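Local coordinates for uncharacterized protein (Danio rerio, PDB 5HBA) that probably serves as the A-chain globular recognition head of complement C1q, binding targets for the classical pathway of innate immunity, at residues A[80-83]-A[84-88]; A[28-31]-A[32-35]; A[44-47]-A[48-52]. One frame throughout, in Å; residues are numbered along the deposited sequence.

Contact 1 of 3, residues A[80-83]-A[84-88]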
ATOM      1  N   ASP A  80       4.240   1.646 -13.806  1.00 27.16           N
ATOM      2  CA  ASP A  80       4.806   2.991 -13.925  1.00 31.47           C
ATOM      3  C   ASP A  80       5.479   3.095 -15.295  1.00 34.01           C
ATOM      4  O   ASP A  80       6.526   2.475 -15.523  1.00 30.79           O
ATOM      5  CB  ASP A  80       5.850   3.251 -12.833  1.00 29.69           C
ATOM      6  CG  ASP A  80       5.237   3.762 -11.527  1.00 31.21           C
ATOM      7  OD1 ASP A  80       4.001   3.861 -11.444  1.00 27.89           O
ATOM      8  OD2 ASP A  80       6.001   4.040 -10.570  1.00 31.96           O
ATOM      9  N   PHE A  81       4.878   3.866 -16.198  1.00 33.14           N
ATOM     10  CA  PHE A  81       5.453   4.089 -17.526  1.00 33.92           C
ATOM     11  C   PHE A  81       6.302   5.363 -17.569  1.00 37.63           C
ATOM     12  O   PHE A  81       6.037   6.266 -18.364  1.00 45.37           O
ATOM     13  CB  PHE A  81       4.351   4.158 -18.595  1.00 30.92           C
ATOM     14  CG  PHE A  81       3.721   2.829 -18.908  1.00 30.95           C
ATOM     15  CD1 PHE A  81       4.368   1.918 -19.729  1.00 36.00           C
ATOM     16  CD2 PHE A  81       2.477   2.500 -18.393  1.00 30.31           C
ATOM     17  CE1 PHE A  81       3.788   0.689 -20.024  1.00 36.19           C
ATOM     18  CE2 PHE A  81       1.889   1.280 -18.680  1.00 30.50           C
ATOM     19  CZ  PHE A  81       2.549   0.367 -19.495  1.00 34.41           C
ATOM     20  N   ASN A  82       7.324   5.426 -16.719  1.00 37.76           N
ATOM     21  CA  ASN A  82       8.225   6.574 -16.690  1.00 41.05           C
ATOM     22  C   ASN A  82       9.412   6.410 -17.635  1.00 41.27           C
ATOM     23  O   ASN A  82       9.550   5.378 -18.307  1.00 41.49           O
ATOM     24  CB  ASN A  82       8.725   6.843 -15.265  1.00 33.43           C
ATOM     25  CG  ASN A  82       9.394   5.632 -14.639  1.00 39.07           C
ATOM     26  OD1 ASN A  82       8.745   4.831 -13.960  1.00 39.81           O
ATOM     27  ND2 ASN A  82      10.701   5.497 -14.854  1.00 37.89           N
ATOM     28  N   SER A  83      10.265   7.433 -17.673  1.00 39.57           N
ATOM     29  CA  SER A  83      11.435   7.457 -18.554  1.00 49.00           C
ATOM     30  C   SER A  83      12.554   6.515 -18.088  1.00 46.09           C
ATOM     31  O   SER A  83      12.625   6.143 -16.911  1.00 41.14           O
ATOM     32  CB  SER A  83      11.990   8.878 -18.664  1.00 46.66           C
ATOM     33  OG  SER A  83      12.982   9.103 -17.678  1.00 48.66           O
ATOM     34  N   LYS A  84      13.435   6.163 -19.024  1.00 48.81           N
ATOM     35  CA  LYS A  84      14.495   5.174 -18.810  1.00 47.70           C
ATOM     36  C   LYS A  84      15.432   5.482 -17.639  1.00 50.93           C
ATOM     37  O   LYS A  84      15.842   4.580 -16.908  1.00 50.63           O
ATOM     38  CB  LYS A  84      15.333   5.027 -20.085  1.00 52.57           C
ATOM     39  CG  LYS A  84      14.541   4.679 -21.333  1.00 56.78           C
ATOM     40  CD  LYS A  84      15.464   4.519 -22.534  1.00 58.21           C
ATOM     41  CE  LYS A  84      14.722   3.930 -23.723  1.00 62.48           C
ATOM     42  NZ  LYS A  84      13.531   4.751 -24.096  1.00 60.78           N
ATOM     43  N   SER A  85      15.779   6.755 -17.476  1.00 52.21           N
ATOM     44  CA  SER A  85      16.762   7.166 -16.477  1.00 54.65           C
ATOM     45  C   SER A  85      16.176   7.239 -15.065  1.00 52.34           C
ATOM     46  O   SER A  85      16.910   7.366 -14.083  1.00 56.24           O
ATOM     47  CB  SER A  85      17.358   8.524 -16.866  1.00 57.03           C
ATOM     48  OG  SER A  85      16.333   9.458 -17.175  1.00 63.52           O
ATOM     49  N   VAL A  86      14.854   7.141 -14.970  1.00 47.60           N
ATOM     50  CA  VAL A  86      14.144   7.362 -13.714  1.00 42.80           C
ATOM     51  C   VAL A  86      13.766   6.040 -13.021  1.00 42.89           C
ATOM     52  O   VAL A  86      13.420   5.057 -13.682  1.00 42.32           O
ATOM     53  CB  VAL A  86      12.909   8.256 -13.961  1.00 46.72           C
ATOM     54  CG1 VAL A  86      11.987   8.300 -12.750  1.00 43.42           C
ATOM     55  CG2 VAL A  86      13.356   9.665 -14.360  1.00 48.71           C
ATOM     56  N   SER A  87      13.875   6.020 -11.693  1.00 42.50           N
ATOM     57  CA  SER A  87      13.529   4.854 -10.881  1.00 38.42           C
ATOM     58  C   SER A  87      12.444   5.243  -9.864  1.00 35.09           C
ATOM     59  O   SER A  87      12.651   6.143  -9.049  1.00 29.07           O
ATOM     60  CB  SER A  87      14.775   4.338 -10.157  1.00 40.50           C
ATOM     61  OG  SER A  87      14.480   3.174  -9.404  1.00 43.49           O
ATOM     62  N   LEU A  88      11.287   4.585  -9.926  1.00 30.74           N
ATOM     63  CA  LEU A  88      10.161   4.917  -9.047  1.00 30.03           C
ATOM     64  C   LEU A  88       9.667   3.678  -8.291  1.00 30.85           C
ATOM     65  O   LEU A  88       9.972   2.549  -8.678  1.00 29.57           O
ATOM     66  CB  LEU A  88       9.004   5.504  -9.861  1.00 30.08           C
ATOM     67  CG  LEU A  88       9.266   6.748 -10.716  1.00 29.23           C
ATOM     68  CD1 LEU A  88       8.015   7.157 -11.506  1.00 30.73           C
ATOM     69  CD2 LEU A  88       9.745   7.893  -9.841  1.00 31.14           C
TER
HETATM   70  O   HOH W   1      10.373   3.179 -12.391  1.00 32.52           O

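Contact 2 of 3, residues A[28-31]-A[32-35]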
ATOM      1  N   LEU A  28      11.772 -11.241   6.158  1.00 29.31           N
ATOM      2  CA  LEU A  28      11.638 -10.371   7.323  1.00 30.68           C
ATOM      3  C   LEU A  28      10.695 -10.974   8.366  1.00 32.55           C
ATOM      4  O   LEU A  28      10.962 -10.918   9.571  1.00 30.92           O
ATOM      5  CB  LEU A  28      11.136  -8.989   6.895  1.00 31.37           C
ATOM      6  CG  LEU A  28      12.189  -7.942   6.524  1.00 36.31           C
ATOM      7  CD1 LEU A  28      13.349  -8.530   5.724  1.00 39.78           C
ATOM      8  CD2 LEU A  28      11.553  -6.801   5.767  1.00 33.78           C
ATOM      9  N   SER A  29       9.612 -11.531   7.886  1.00 30.68           N
ATOM     10  CA  SER A  29       8.643 -12.176   8.700  1.00 30.55           C
ATOM     11  C   SER A  29       8.004 -13.220   7.881  1.00 30.12           C
ATOM     12  O   SER A  29       7.930 -13.107   6.714  1.00 28.09           O
ATOM     13  CB  SER A  29       7.595 -11.204   9.154  1.00 27.99           C
ATOM     14  OG  SER A  29       8.152 -10.274   9.977  1.00 33.28           O
ATOM     15  N   ASP A  30       7.577 -14.262   8.546  1.00 30.04           N
ATOM     16  CA  ASP A  30       6.718 -15.278   7.972  1.00 32.31           C
ATOM     17  C   ASP A  30       6.109 -16.153   9.056  1.00 37.51           C
ATOM     18  O   ASP A  30       6.555 -17.240   9.315  1.00 30.60           O
ATOM     19  CB  ASP A  30       7.447 -16.090   6.920  1.00 34.33           C
ATOM     20  CG  ASP A  30       6.564 -17.090   6.234  1.00 32.55           C
ATOM     21  OD1 ASP A  30       5.408 -17.172   6.523  1.00 29.49           O
ATOM     22  OD2 ASP A  30       7.044 -17.796   5.395  1.00 36.20           O
ATOM     23  N   ALA A  31       5.054 -15.753   9.725  1.00 32.73           N
ATOM     24  CA  ALA A  31       4.616 -16.449  10.919  1.00 38.34           C
ATOM     25  C   ALA A  31       4.263 -17.935  10.808  1.00 43.46           C
ATOM     26  O   ALA A  31       4.601 -18.740  11.670  1.00 42.14           O
ATOM     27  CB  ALA A  31       3.494 -15.708  11.580  1.00 38.10           C
ATOM     28  N   ASN A  32       3.582 -18.291   9.740  1.00 38.89           N
ATOM     29  CA  ASN A  32       3.082 -19.636   9.542  1.00 39.14           C
ATOM     30  C   ASN A  32       3.947 -20.420   8.564  1.00 37.18           C
ATOM     31  O   ASN A  32       3.566 -21.508   8.145  1.00 41.69           O
ATOM     32  CB  ASN A  32       1.638 -19.577   9.046  1.00 38.13           C
ATOM     33  CG  ASN A  32       0.887 -20.858   9.291  1.00 41.60           C
ATOM     34  OD1 ASN A  32       0.975 -21.441  10.373  1.00 44.42           O
ATOM     35  ND2 ASN A  32       0.146 -21.315   8.283  1.00 39.18           N
ATOM     36  N   ASP A  33       5.110 -19.867   8.215  1.00 36.58           N
ATOM     37  CA  ASP A  33       6.006 -20.473   7.220  1.00 38.46           C
ATOM     38  C   ASP A  33       5.250 -20.774   5.921  1.00 39.35           C
ATOM     39  O   ASP A  33       5.276 -21.901   5.409  1.00 38.83           O
ATOM     40  CB  ASP A  33       6.681 -21.738   7.781  1.00 38.52           C
ATOM     41  CG  ASP A  33       7.829 -22.238   6.909  1.00 43.31           C
ATOM     42  OD1 ASP A  33       8.459 -21.423   6.200  1.00 40.02           O
ATOM     43  OD2 ASP A  33       8.107 -23.455   6.937  1.00 49.63           O
ATOM     44  N   ASP A  34       4.575 -19.750   5.401  1.00 35.54           N
ATOM     45  CA  ASP A  34       3.727 -19.892   4.229  1.00 33.43           C
ATOM     46  C   ASP A  34       4.414 -19.453   2.946  1.00 31.94           C
ATOM     47  O   ASP A  34       3.892 -19.681   1.849  1.00 31.64           O
ATOM     48  CB  ASP A  34       2.473 -19.034   4.399  1.00 38.58           C
ATOM     49  CG  ASP A  34       1.448 -19.662   5.315  1.00 39.41           C
ATOM     50  OD1 ASP A  34       1.319 -20.902   5.317  1.00 41.65           O
ATOM     51  OD2 ASP A  34       0.760 -18.907   6.028  1.00 45.07           O
ATOM     52  N   PHE A  35       5.557 -18.788   3.076  1.00 27.99           N
ATOM     53  CA  PHE A  35       6.237 -18.236   1.912  1.00 28.90           C
ATOM     54  C   PHE A  35       7.561 -18.933   1.593  1.00 30.93           C
ATOM     55  O   PHE A  35       8.410 -19.110   2.468  1.00 28.99           O
ATOM     56  CB  PHE A  35       6.497 -16.738   2.097  1.00 30.22           C
ATOM     57  CG  PHE A  35       6.576 -15.989   0.800  1.00 30.01           C
ATOM     58  CD1 PHE A  35       7.740 -16.011   0.041  1.00 28.51           C
ATOM     59  CD2 PHE A  35       5.475 -15.289   0.327  1.00 25.86           C
ATOM     60  CE1 PHE A  35       7.806 -15.339  -1.165  1.00 27.91           C
ATOM     61  CE2 PHE A  35       5.531 -14.616  -0.878  1.00 26.25           C
ATOM     62  CZ  PHE A  35       6.696 -14.645  -1.630  1.00 25.88           C
TER
HETATM   63  O   HOH W   2       2.961 -16.793   7.307  1.00 32.85           O

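Contact 3 of 3, residues A[44-47]-A[48-52]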
ATOM      1  N   CYS A  44      -1.152 -20.888   0.304  1.00 27.82           N
ATOM      2  CA  CYS A  44      -2.148 -20.911   1.369  1.00 28.62           C
ATOM      3  C   CYS A  44      -2.219 -22.270   2.085  1.00 31.29           C
ATOM      4  O   CYS A  44      -2.442 -23.307   1.447  1.00 31.27           O
ATOM      5  CB  CYS A  44      -3.518 -20.563   0.777  1.00 29.62           C
ATOM      6  SG  CYS A  44      -4.880 -20.485   1.971  1.00 30.70           S
ATOM      7  N   LYS A  45      -2.020 -22.255   3.401  1.00 30.69           N
ATOM      8  CA  LYS A  45      -2.279 -23.419   4.248  1.00 33.59           C
ATOM      9  C   LYS A  45      -3.605 -23.227   4.978  1.00 33.91           C
ATOM     10  O   LYS A  45      -4.362 -24.178   5.179  1.00 36.60           O
ATOM     11  CB  LYS A  45      -1.167 -23.612   5.288  1.00 33.93           C
ATOM     12  CG  LYS A  45       0.167 -24.091   4.752  1.00 36.30           C
ATOM     13  CD  LYS A  45       1.095 -24.412   5.929  1.00 37.57           C
ATOM     14  CE  LYS A  45       2.534 -24.082   5.619  1.00 38.55           C
ATOM     15  NZ  LYS A  45       3.290 -23.852   6.876  1.00 40.47           N
ATOM     16  N   VAL A  46      -3.876 -21.985   5.372  1.00 32.42           N
ATOM     17  CA  VAL A  46      -5.108 -21.636   6.080  1.00 32.01           C
ATOM     18  C   VAL A  46      -6.098 -20.937   5.151  1.00 35.51           C
ATOM     19  O   VAL A  46      -5.882 -19.788   4.758  1.00 33.63           O
ATOM     20  CB  VAL A  46      -4.811 -20.688   7.256  1.00 31.81           C
ATOM     21  CG1 VAL A  46      -6.102 -20.291   7.964  1.00 32.81           C
ATOM     22  CG2 VAL A  46      -3.834 -21.328   8.228  1.00 32.85           C
ATOM     23  N   PRO A  47      -7.197 -21.623   4.798  1.00 33.40           N
ATOM     24  CA  PRO A  47      -8.210 -21.055   3.899  1.00 33.27           C
ATOM     25  C   PRO A  47      -8.843 -19.808   4.503  1.00 32.51           C
ATOM     26  O   PRO A  47      -9.148 -19.796   5.697  1.00 31.22           O
ATOM     27  CB  PRO A  47      -9.260 -22.171   3.801  1.00 36.14           C
ATOM     28  CG  PRO A  47      -8.533 -23.423   4.230  1.00 34.24           C
ATOM     29  CD  PRO A  47      -7.563 -22.969   5.267  1.00 34.27           C
ATOM     30  N   GLY A  48      -9.039 -18.767   3.697  1.00 29.71           N
ATOM     31  CA  GLY A  48      -9.614 -17.541   4.218  1.00 32.38           C
ATOM     32  C   GLY A  48      -9.418 -16.333   3.321  1.00 27.88           C
ATOM     33  O   GLY A  48      -9.089 -16.460   2.136  1.00 25.39           O
ATOM     34  N   VAL A  49      -9.633 -15.158   3.900  1.00 27.45           N
ATOM     35  CA  VAL A  49      -9.524 -13.906   3.172  1.00 27.58           C
ATOM     36  C   VAL A  49      -8.216 -13.226   3.589  1.00 29.39           C
ATOM     37  O   VAL A  49      -7.923 -13.105   4.784  1.00 30.59           O
ATOM     38  CB  VAL A  49     -10.741 -13.014   3.450  1.00 30.24           C
ATOM     39  CG1 VAL A  49     -10.573 -11.655   2.799  1.00 28.89           C
ATOM     40  CG2 VAL A  49     -12.006 -13.695   2.929  1.00 31.36           C
ATOM     41  N   TYR A  50      -7.425 -12.807   2.603  1.00 23.79           N
ATOM     42  CA  TYR A  50      -6.076 -12.314   2.865  1.00 27.36           C
ATOM     43  C   TYR A  50      -5.872 -10.913   2.317  1.00 26.25           C
ATOM     44  O   TYR A  50      -6.539 -10.521   1.362  1.00 25.07           O
ATOM     45  CB  TYR A  50      -5.061 -13.231   2.181  1.00 24.97           C
ATOM     46  CG  TYR A  50      -4.812 -14.540   2.888  1.00 25.72           C
ATOM     47  CD1 TYR A  50      -5.693 -15.606   2.752  1.00 23.40           C
ATOM     48  CD2 TYR A  50      -3.680 -14.713   3.677  1.00 25.64           C
ATOM     49  CE1 TYR A  50      -5.456 -16.812   3.398  1.00 29.05           C
ATOM     50  CE2 TYR A  50      -3.432 -15.908   4.323  1.00 27.53           C
ATOM     51  CZ  TYR A  50      -4.326 -16.954   4.182  1.00 25.68           C
ATOM     52  OH  TYR A  50      -4.064 -18.138   4.830  1.00 27.27           O
ATOM     53  N   TYR A  51      -4.927 -10.175   2.897  1.00 21.26           N
ATOM     54  CA  TYR A  51      -4.456  -8.948   2.266  1.00 22.67           C
ATOM     55  C   TYR A  51      -3.032  -9.135   1.739  1.00 25.90           C
ATOM     56  O   TYR A  51      -2.162  -9.667   2.440  1.00 21.89           O
ATOM     57  CB  TYR A  51      -4.514  -7.758   3.238  1.00 27.40           C
ATOM     58  CG  TYR A  51      -4.000  -6.470   2.632  1.00 25.91           C
ATOM     59  CD1 TYR A  51      -4.675  -5.863   1.582  1.00 26.74           C
ATOM     60  CD2 TYR A  51      -2.831  -5.877   3.094  1.00 26.95           C
ATOM     61  CE1 TYR A  51      -4.211  -4.699   1.017  1.00 28.32           C
ATOM     62  CE2 TYR A  51      -2.358  -4.704   2.538  1.00 26.95           C
ATOM     63  CZ  TYR A  51      -3.057  -4.122   1.504  1.00 28.91           C
ATOM     64  OH  TYR A  51      -2.591  -2.966   0.942  1.00 27.59           O
ATOM     65  N   PHE A  52      -2.802  -8.700   0.503  1.00 25.24           N
ATOM     66  CA  PHE A  52      -1.467  -8.739  -0.099  1.00 24.70           C
ATOM     67  C   PHE A  52      -1.104  -7.344  -0.613  1.00 25.43           C
ATOM     68  O   PHE A  52      -1.964  -6.623  -1.122  1.00 24.05           O
ATOM     69  CB  PHE A  52      -1.436  -9.717  -1.279  1.00 23.89           C
ATOM     70  CG  PHE A  52      -1.609 -11.155  -0.889  1.00 27.38           C
ATOM     71  CD1 PHE A  52      -0.505 -11.937  -0.556  1.00 25.32           C
ATOM     72  CD2 PHE A  52      -2.869 -11.741  -0.881  1.00 26.69           C
ATOM     73  CE1 PHE A  52      -0.665 -13.281  -0.204  1.00 22.42           C
ATOM     74  CE2 PHE A  52      -3.032 -13.075  -0.530  1.00 25.39           C
ATOM     75  CZ  PHE A  52      -1.929 -13.842  -0.184  1.00 25.49           C
TER
HETATM   76  O   HOH W   3      -2.071 -19.844   4.938  1.00 31.89           O

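Contact 1 of 3, residues A[80-83]-A[84-88]
This is a local contact round a beta turn, in the loop that joins strand 75-80 to strand 87-98 of the C1q-type jelly-roll head. N82 and S83 fold back onto V86 and L88. The turn is type I and runs from S83 to V86. V86 N closes it on S83 O at 3.1 Å. S83 O takes a second bond, from N82 ND2 at 2.9 Å. The two donors reach S83 O from opposite faces of its plane, so it is gripped twice. CG of N82 sits between the backbone N and the carbonyl carbon (chi1 56°), which turns the amide into the loop. N82 OD1 lies 3.5 Å from L88 CD1. N82 and L88 run alongside each other in opposite directions. D80 and L88 cross at about a right angle, with D80 OD2 3.4 Å from L88 CB. The other oxygen of D80, OD1, hydrogen-bonds V89 N of the third subunit, another copy of this protein, so this loop lies at the trimer interface. S83 OG and S85 OG form a weak 3.4 Å hydrogen bond. A water joins the two arms, 2.8 Å from N82 OD1 and 3.0 Å from L88 N.

Contact 2 of 3, residues A[28-31]-A[32-35]
D30 reaches across a tight turn to hold the backbone of D34 and F35. It stands at the end of strand 26-30, and its side chain leaves CB with CG anti to the backbone N (chi1 -176°). This torsion carries the carboxylate toward the backbone of 33-35. D30 CG packs against the backbone, 3.6 Å from D33 CA. D30 OD1 accepts a hydrogen bond from D34 N at 2.9 Å. D30 OD2 accepts one from F35 N, also at 2.9 Å. Both amides arrive on the syn side, that of D34 nearer the carboxylate plane than that of F35. Two successive N-H groups thus hold the carboxylate at both oxygens and fix its rotation. The turn itself is a type I beta turn from D30 to D33, closed by D33 N on D30 O. It links strand 26-30, of one sheet of the C1q jelly roll, to strand 35-36, of the other. CB of F35 lies 3.5 Å from D30 OD2, while its ring goes on to meet F6. D30 OD1 also takes a 2.6 Å bond from a water, which in turn accepts from N32 N. N32 ND2 makes weak bonds to both carboxylate oxygens of D34. D33 OD1 lies 4.0 Å from D30 OD2, a pair of like charges. K27 NZ forms a salt bridge with D30 OD2 and a long, weak ion pair with D33 OD1, which probably offsets their repulsion.

Contact 3 of 3, residues A[44-47]-A[48-52]
The backbone of 44-47 makes a loop and then enters strand 48-59 through G48, whose phi and psi (163° and -164°) call for glycine, since a CB would press on the carbonyl of P47. Y50, two residues along the strand, puts its hydroxyl into that loop, beside V46 and C44. Its CG lies anti to the carbonyl carbon, beside the backbone N (chi1 -77°), which sends the ring that way. At the tip, Y50 OH gives its proton to V46 O over a very short 2.5 Å. V46 O meets the ring at its edge, in its plane, and is 3.3 Å from Y50 CE1. C44 comes to the same end of the ring. C44 SG is 4.0 Å from Y50 CE1 and lies oblique to the ring, 5.0 Å from the ring centroid. This is a Cys sulfur-aromatic contact. A water makes a second link to V46: it donates to Y50 OH at 2.6 Å and accepts from V46 N at 2.8 Å. F42 meets the Y50 ring edge-to-face, and L98 and L130 also pack on Y50. The contact thus ties the loop after strand 41-43 to the jelly-roll interior. The hydroxyl both donates and accepts here, so this buried polar group is satisfied. Direct bond and water together link it to the N and O of V46 and fix the loop against the hydroxyl end of the ring.

Overall arrangement
From the N terminus, contact 2 comes first and closes the turn from strand 26-30 to strand 35-36. Contact 3 follows, in the loop from strand 41-43 to strand 48-59. Contact 1 is last, between strands 75-80 and 87-98. The three are in series; none nests or crosses. Each joins a strand of one sheet of the jelly roll to a strand of the other. Contacts 2 and 3 touch at one end: K45 NZ reaches the carbonyls of N32 and D33. Contact 1 lies on the opposite side of the chain's centre, with nearest atoms about 16 Å from contact 3. All three contacts reach the second subunit, and contacts 1 and 3 the third as well.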